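Local coordinates for protein shikimate 5-dehydrogenase AroE (5-dehydroshikimate reductase) (Mycobacterium tuberculosis, PDB 4P4G) that probably catalyses the NADP-dependent reduction of 3-dehydroshikimate to shikimate in chorismate biosynthesis, and here holds shikimate in its pocket, at residues 6-11 with 58-63; 89-94 with 249-254; 119-124 with 143-148. All coordinates share one frame; numbering follows the deposited sequence.

Contact 1. Residues 6-11 with 58-63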
# COMPACT_ATOMS: atom_id res chain seq x y z
N LYS A 6 -25.04 5.64 -2.55
CA LYS A 6 -23.82 5.79 -3.33
C LYS A 6 -23.08 4.47 -3.51
O LYS A 6 -23.37 3.49 -2.82
CB LYS A 6 -22.89 6.81 -2.67
CG LYS A 6 -23.51 8.19 -2.52
CD LYS A 6 -23.89 8.77 -3.87
CE LYS A 6 -24.36 10.22 -3.74
NZ LYS A 6 -24.84 10.76 -5.04
N LYS A 7 -22.15 4.46 -4.46
CA LYS A 7 -21.39 3.26 -4.77
C LYS A 7 -19.90 3.54 -4.67
O LYS A 7 -19.43 4.62 -5.07
CB LYS A 7 -21.67 2.80 -6.20
CG LYS A 7 -23.13 2.47 -6.50
CD LYS A 7 -23.23 1.88 -7.91
CE LYS A 7 -24.63 1.89 -8.45
NZ LYS A 7 -24.63 1.98 -9.96
N ALA A 8 -19.17 2.57 -4.13
CA ALA A 8 -17.71 2.57 -4.22
C ALA A 8 -17.24 1.15 -4.44
O ALA A 8 -18.05 0.22 -4.57
CB ALA A 8 -17.08 3.18 -2.97
N GLY A 9 -15.94 0.96 -4.47
CA GLY A 9 -15.42 -0.39 -4.58
C GLY A 9 -13.92 -0.40 -4.72
O GLY A 9 -13.24 0.63 -4.56
N VAL A 10 -13.40 -1.57 -5.05
CA VAL A 10 -11.97 -1.76 -5.22
C VAL A 10 -11.69 -2.43 -6.56
O VAL A 10 -12.37 -3.38 -6.95
CB VAL A 10 -11.39 -2.57 -4.04
CG1 VAL A 10 -12.06 -3.93 -3.91
CG2 VAL A 10 -9.87 -2.70 -4.18
N LEU A 11 -10.71 -1.89 -7.29
CA LEU A 11 -10.35 -2.34 -8.64
C LEU A 11 -8.98 -2.98 -8.58
O LEU A 11 -8.04 -2.40 -8.02
CB LEU A 11 -10.28 -1.15 -9.59
CG LEU A 11 -11.52 -0.75 -10.38
CD1 LEU A 11 -12.63 -0.31 -9.46
CD2 LEU A 11 -11.16 0.36 -11.35
N GLU A 58 -23.64 7.93 -9.29
CA GLU A 58 -23.71 7.54 -7.89
C GLU A 58 -22.40 6.94 -7.35
O GLU A 58 -22.30 6.66 -6.16
CB GLU A 58 -24.90 6.62 -7.61
CG GLU A 58 -26.24 7.12 -8.20
CD GLU A 58 -26.55 8.60 -7.93
OE1 GLU A 58 -26.14 9.13 -6.87
OE2 GLU A 58 -27.21 9.23 -8.78
N TRP A 59 -21.40 6.76 -8.21
CA TRP A 59 -20.07 6.35 -7.74
C TRP A 59 -19.32 7.53 -7.12
O TRP A 59 -19.13 8.56 -7.77
CB TRP A 59 -19.24 5.76 -8.89
CG TRP A 59 -19.70 4.41 -9.27
CD1 TRP A 59 -20.74 4.10 -10.09
CD2 TRP A 59 -19.16 3.16 -8.83
NE1 TRP A 59 -20.88 2.74 -10.20
CE2 TRP A 59 -19.92 2.14 -9.43
CE3 TRP A 59 -18.10 2.81 -7.99
CZ2 TRP A 59 -19.66 0.79 -9.21
CZ3 TRP A 59 -17.84 1.47 -7.78
CH2 TRP A 59 -18.62 0.47 -8.38
N VAL A 60 -18.91 7.39 -5.86
CA VAL A 60 -18.19 8.46 -5.18
C VAL A 60 -16.68 8.27 -5.21
O VAL A 60 -15.93 9.22 -4.97
CB VAL A 60 -18.60 8.58 -3.70
CG1 VAL A 60 -20.04 9.06 -3.56
CG2 VAL A 60 -18.39 7.25 -2.98
N GLY A 61 -16.23 7.05 -5.48
CA GLY A 61 -14.81 6.75 -5.52
C GLY A 61 -14.54 5.26 -5.63
O GLY A 61 -15.44 4.44 -5.48
N VAL A 62 -13.29 4.92 -5.95
CA VAL A 62 -12.85 3.53 -5.93
C VAL A 62 -11.46 3.45 -5.34
O VAL A 62 -10.65 4.38 -5.48
CB VAL A 62 -12.84 2.88 -7.33
CG1 VAL A 62 -14.24 2.66 -7.83
CG2 VAL A 62 -12.04 3.74 -8.31
N SER A 63 -11.19 2.35 -4.65
CA SER A 63 -9.86 2.02 -4.21
C SER A 63 -9.20 1.28 -5.36
O SER A 63 -9.88 0.62 -6.15
CB SER A 63 -9.93 1.11 -2.98
OG SER A 63 -10.77 1.67 -1.98
O HOH W 1 -22.47 0.16 -11.29

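Contact 2. Residues 89-94 with 249-254. With SKM ((3R,4S,5R)-3,4,5-trihydroxycyclohex-1-ene-1-carboxylic acid), chain C.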
# COMPACT_ATOMS: atom_id res chain seq x y z
N ALA A 89 -1.24 6.01 -7.38
CA ALA A 89 -2.45 6.34 -6.65
C ALA A 89 -3.22 5.08 -6.34
O ALA A 89 -3.45 4.26 -7.22
CB ALA A 89 -3.31 7.28 -7.48
N ASN A 90 -3.66 4.94 -5.09
CA ASN A 90 -4.48 3.80 -4.74
C ASN A 90 -5.92 4.22 -4.49
O ASN A 90 -6.74 3.44 -3.98
CB ASN A 90 -3.93 3.13 -3.48
CG ASN A 90 -4.20 3.94 -2.24
OD1 ASN A 90 -4.22 5.17 -2.30
ND2 ASN A 90 -4.40 3.27 -1.11
N THR A 91 -6.24 5.46 -4.85
CA THR A 91 -7.57 6.02 -4.55
C THR A 91 -7.97 6.96 -5.67
O THR A 91 -7.18 7.82 -6.07
CB THR A 91 -7.54 6.83 -3.23
OG1 THR A 91 -6.92 6.05 -2.20
CG2 THR A 91 -8.94 7.23 -2.79
N LEU A 92 -9.18 6.79 -6.19
CA LEU A 92 -9.78 7.78 -7.08
C LEU A 92 -11.06 8.30 -6.44
O LEU A 92 -11.91 7.51 -6.02
CB LEU A 92 -10.10 7.17 -8.44
CG LEU A 92 -8.89 6.80 -9.28
CD1 LEU A 92 -9.32 5.91 -10.43
CD2 LEU A 92 -8.21 8.06 -9.79
N VAL A 93 -11.20 9.62 -6.41
CA VAL A 93 -12.33 10.28 -5.77
C VAL A 93 -13.09 11.10 -6.81
O VAL A 93 -12.50 11.90 -7.53
CB VAL A 93 -11.85 11.21 -4.64
CG1 VAL A 93 -13.04 11.81 -3.87
CG2 VAL A 93 -10.90 10.45 -3.70
N ARG A 94 -14.40 10.90 -6.88
CA ARG A 94 -15.21 11.63 -7.84
C ARG A 94 -15.28 13.10 -7.45
O ARG A 94 -15.46 13.42 -6.27
CB ARG A 94 -16.62 11.04 -7.90
CG ARG A 94 -17.43 11.51 -9.10
CD ARG A 94 -16.86 10.87 -10.33
NE ARG A 94 -17.84 10.72 -11.41
CZ ARG A 94 -17.86 11.49 -12.49
NH1 ARG A 94 -16.97 12.47 -12.63
NH2 ARG A 94 -18.77 11.29 -13.43
N GLU A 249 -12.64 8.68 4.48
CA GLU A 249 -12.80 10.12 4.60
C GLU A 249 -13.05 10.79 3.26
O GLU A 249 -13.91 11.67 3.16
CB GLU A 249 -11.60 10.75 5.34
CG GLU A 249 -11.49 10.22 6.78
CD GLU A 249 -10.37 10.83 7.57
OE1 GLU A 249 -9.43 11.39 6.96
OE2 GLU A 249 -10.43 10.75 8.82
N GLN A 250 -12.33 10.38 2.23
CA GLN A 250 -12.49 11.00 0.93
C GLN A 250 -13.76 10.56 0.21
O GLN A 250 -14.35 11.34 -0.53
CB GLN A 250 -11.25 10.77 0.07
CG GLN A 250 -10.06 11.61 0.51
CD GLN A 250 -8.79 11.22 -0.18
OE1 GLN A 250 -8.44 11.76 -1.23
NE2 GLN A 250 -8.07 10.26 0.40
N PHE A 251 -14.18 9.32 0.43
CA PHE A 251 -15.42 8.82 -0.18
C PHE A 251 -16.66 9.42 0.51
O PHE A 251 -17.67 9.68 -0.15
CB PHE A 251 -15.48 7.28 -0.14
CG PHE A 251 -14.43 6.60 -0.98
CD1 PHE A 251 -13.62 7.32 -1.85
CD2 PHE A 251 -14.25 5.21 -0.90
CE1 PHE A 251 -12.65 6.70 -2.63
CE2 PHE A 251 -13.27 4.58 -1.68
CZ PHE A 251 -12.47 5.32 -2.54
N THR A 252 -16.58 9.65 1.81
CA THR A 252 -17.77 10.06 2.59
C THR A 252 -17.84 11.53 2.97
O THR A 252 -18.93 12.06 3.19
CB THR A 252 -17.92 9.24 3.89
OG1 THR A 252 -16.85 9.56 4.79
CG2 THR A 252 -17.91 7.74 3.59
N GLY A 253 -16.68 12.19 3.07
CA GLY A 253 -16.62 13.56 3.57
C GLY A 253 -16.73 13.64 5.09
O GLY A 253 -16.89 14.72 5.64
N LEU A 254 -16.64 12.49 5.76
CA LEU A 254 -16.80 12.39 7.21
C LEU A 254 -15.53 11.80 7.83
O LEU A 254 -14.76 11.16 7.13
CB LEU A 254 -17.99 11.48 7.54
CG LEU A 254 -19.38 12.04 7.22
CD1 LEU A 254 -20.39 10.92 7.04
CD2 LEU A 254 -19.84 12.98 8.31
O12 SKM C . -3.88 0.42 -1.39
C8 SKM C . -4.74 -0.66 -1.01
C6 SKM C . -3.97 -1.94 -1.17
O7 SKM C . -3.32 -1.99 -2.43
C5 SKM C . -4.90 -3.05 -1.09
C4 SKM C . -6.23 -2.99 -1.17
C1 SKM C . -7.03 -4.28 -1.08
O2 SKM C . -8.27 -4.22 -1.08
O3 SKM C . -6.47 -5.38 -1.00
C10 SKM C . -7.01 -1.65 -1.35
C9 SKM C . -5.99 -0.58 -1.84
O11 SKM C . -6.61 0.64 -1.64

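Contact 3. Residues 119-124 with 143-148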
# COMPACT_ATOMS: atom_id res chain seq x y z
N HIS A 119 17.86 2.74 9.82
CA HIS A 119 18.05 2.25 8.46
C HIS A 119 16.88 1.38 8.07
O HIS A 119 16.42 0.56 8.87
CB HIS A 119 19.35 1.45 8.37
CG HIS A 119 20.53 2.14 9.00
ND1 HIS A 119 21.10 3.27 8.47
CD2 HIS A 119 21.24 1.84 10.11
CE1 HIS A 119 22.11 3.65 9.23
NE2 HIS A 119 22.22 2.80 10.24
N ALA A 120 16.39 1.54 6.84
CA ALA A 120 15.24 0.77 6.39
C ALA A 120 15.52 0.10 5.06
O ALA A 120 16.41 0.51 4.32
CB ALA A 120 14.01 1.67 6.26
N LEU A 121 14.75 -0.95 4.76
CA LEU A 121 14.84 -1.66 3.50
C LEU A 121 13.45 -1.69 2.88
O LEU A 121 12.45 -1.89 3.59
CB LEU A 121 15.30 -3.09 3.78
CG LEU A 121 16.17 -3.90 2.83
CD1 LEU A 121 17.42 -3.15 2.50
CD2 LEU A 121 16.54 -5.19 3.54
N VAL A 122 13.36 -1.48 1.57
CA VAL A 122 12.09 -1.60 0.87
C VAL A 122 12.30 -2.60 -0.24
O VAL A 122 13.23 -2.47 -1.02
CB VAL A 122 11.65 -0.25 0.23
CG1 VAL A 122 10.53 -0.46 -0.80
CG2 VAL A 122 11.23 0.74 1.32
N LEU A 123 11.44 -3.61 -0.29
CA LEU A 123 11.51 -4.58 -1.38
C LEU A 123 10.48 -4.29 -2.45
O LEU A 123 9.29 -4.16 -2.15
CB LEU A 123 11.27 -5.99 -0.87
CG LEU A 123 12.07 -6.47 0.32
CD1 LEU A 123 11.77 -7.93 0.56
CD2 LEU A 123 13.54 -6.23 0.10
N GLY A 124 10.94 -4.20 -3.69
CA GLY A 124 10.06 -4.06 -4.83
C GLY A 124 10.14 -2.72 -5.51
O GLY A 124 10.71 -1.78 -4.95
N ASP A 143 17.95 6.45 6.32
CA ASP A 143 18.35 6.00 5.01
C ASP A 143 17.54 4.79 4.59
O ASP A 143 17.06 4.03 5.44
CB ASP A 143 19.85 5.69 4.97
CG ASP A 143 20.17 4.38 5.64
OD1 ASP A 143 20.16 4.35 6.89
OD2 ASP A 143 20.43 3.39 4.92
N ILE A 144 17.36 4.63 3.28
CA ILE A 144 16.56 3.56 2.74
C ILE A 144 17.35 2.83 1.67
O ILE A 144 17.93 3.46 0.79
CB ILE A 144 15.26 4.10 2.11
CG1 ILE A 144 14.34 4.66 3.21
CG2 ILE A 144 14.56 3.00 1.28
CD1 ILE A 144 13.18 5.52 2.68
N THR A 145 17.39 1.51 1.75
CA THR A 145 17.95 0.72 0.65
C THR A 145 16.79 0.08 -0.11
O THR A 145 15.93 -0.56 0.48
CB THR A 145 18.95 -0.34 1.18
OG1 THR A 145 20.06 0.30 1.82
CG2 THR A 145 19.47 -1.23 0.04
N VAL A 146 16.74 0.30 -1.43
CA VAL A 146 15.71 -0.29 -2.28
C VAL A 146 16.26 -1.55 -2.93
O VAL A 146 17.29 -1.51 -3.60
CB VAL A 146 15.27 0.69 -3.38
CG1 VAL A 146 14.31 0.01 -4.37
CG2 VAL A 146 14.62 1.91 -2.76
N VAL A 147 15.58 -2.67 -2.72
CA VAL A 147 15.98 -3.94 -3.31
C VAL A 147 14.89 -4.36 -4.29
O VAL A 147 13.76 -4.57 -3.90
CB VAL A 147 16.11 -5.05 -2.24
CG1 VAL A 147 16.69 -6.32 -2.86
CG2 VAL A 147 16.99 -4.60 -1.09
N ALA A 148 15.23 -4.48 -5.56
CA ALA A 148 14.21 -4.86 -6.54
C ALA A 148 14.84 -5.60 -7.69
O ALA A 148 16.06 -5.57 -7.87
CB ALA A 148 13.46 -3.64 -7.04
O HOH W 2 19.12 1.02 4.77

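Contact 1. Residues 6-11 with 58-63
Lys7 lies across the indole of Trp59 on one face of a pair of parallel strands whose axes run 20° apart. Its CB sits over the ring face, 3.8 Å from the centroid of the Trp59 five-membered ring, in a CH-pi contact. CG is anti to the carbonyl carbon (chi1 -60°) and the chain is extended from there, which carries CD to 3.4 Å from Trp59 NE1. Beyond CE, the tip NZ donates a hydrogen bond to a water 3.1 Å away, and this water, lying in the ring plane, also accepts from Trp59 NE1. Lysine suits the place because its methylenes cover the indole while its ammonium reaches water. Two residues on, on the same face, Gly9 has no side chain to press on the six-membered ring. Outside the strand pair, Lys6 NZ forms a salt bridge with Glu58 OE1 at 2.8 Å.

The backbone ladder is interrupted. Lys7 O accepts from Val60 N at 2.9 Å, and Gly9 O from Ser63 N at 2.7 Å; between the Lys7-Trp59 and Val10-Ser63 pairs, strand 59-63 has one residue more than its partner, as in a beta bulge. Gly61 O, buried there, has no partner in the model. Leu11 CD1 packs on Val62 CG1 at 3.8 Å. Ser63 OG is hydrogen-bonded to Tyr38 OH and Gln247 OE1, and with Val10 it lines the shikimate pocket at the strand ends of the substrate-binding domain.

Contact 2. Residues 89-94 with 249-254
The Phe251 ring presents CE1 to the strand 91-94: Val93 CG2 lies at its edge, near the ring plane and 4.3 Å from CE1, while Thr91 CG2 and Leu92 O come at it obliquely, Leu92 O being 3.6 Å from CE1. Tyr28, Val60 and Ser63 also touch this phenylalanine, a flat apolar group suited to packing between helix and sheet. The second flat group, the Asn90 amide, takes no part in that packing. Its ND2 donates to shikimate O12 at 2.9 Å, nearly straight at 165°, and its OD1 receives Thr91 OG1 from well above the amide plane as well as the backbone N of Thr104.

Val93 crosses Gln250 at about a right angle, with CG2 3.7 Å from Gln250 OE1 and CG1 3.6 Å from Gln250 O. Gln250 is extended beyond CG, which brings NE2 to Asp102. Threonine serves two purposes at position 91: its methyl faces Phe251, and its hydroxyl steadies Asn90 while also meeting Gln247 of the pocket. The last turn of helix 236-252 thus packs on the sheet of the substrate-binding domain, beside the shikimate site, which the same helix lines earlier with Leu240, Gln243 and Gln247.

Contact 3. Residues 119-124 with 143-148
Strands 119-123 and 143-148 run parallel in unbroken register, their axes 4.7 Å apart at closest and turned by 24°, and five backbone hydrogen bonds join them, from Ala120 N to Asp143 O at one end to Gly124 N to Val147 O at the other, the one from Val147 N to Val122 O being nearly straight at 176°.

On the face of Ala120, Val122, Ile144 and Val146, Val122 CG2 meets Ile144 CG2 at 4.0 Å. Ala132 and Leu136 of helix 129-139 cover this side, where the small Ala120 and the branched valine and isoleucine give a smooth apolar floor. The opposite face is packed more tightly. Leu121 lies beside Thr145, pointing the same way, and its CD1 comes within 3.5 Å of Thr145 CB, closer than usual for two carbons; chi1 of Leu121 (-147°) is well off a staggered value. The same CD1 touches Val147 CG2 at 3.9 Å, and Leu123 CD2 rests on Val147 CB at 3.7 Å.

At the start of the strands the contact turns polar. One water donates to Asp143 OD2, 2.7 Å away, and to Ala120 O, and accepts from Thr145 OG1, so it ties both strands together. His119 and Asp143 are also neighbours here, but their modelled approach is too short to be trusted.

Gly124, whose backbone angles call for glycine, opens a sequence of Rossmann type, consistent with a dinucleotide site at this end of the beta-alpha-beta unit; its O is buried without a partner in the model. Chemically, the contact is an apolar, backbone-bonded core with its polar side chains toward the start of the strands, which implies that main-chain bonds and hydrocarbon packing, more than charge, hold the strands together.

From the N terminus, contact 1 closes first: the chain leaves strand 7-12, passes through strand 37-42 and helix 48-53, and returns as strand 59-64. Strand 91-95 then joins the same mixed sheet antiparallel to 59-64, and here contact 2 opens. It closes more than 150 residues later, when helix 236-252 comes back from the second domain. Contact 3 is nested inside that long excursion, closing one beta-alpha-beta unit of the parallel sheet. Contacts 1 and 2 touch, through probable backbone hydrogen bonds such as Val62 O with Leu92 N, whereas contact 3 lies across the chain's centre, about 29 Å from contact 2 between centres.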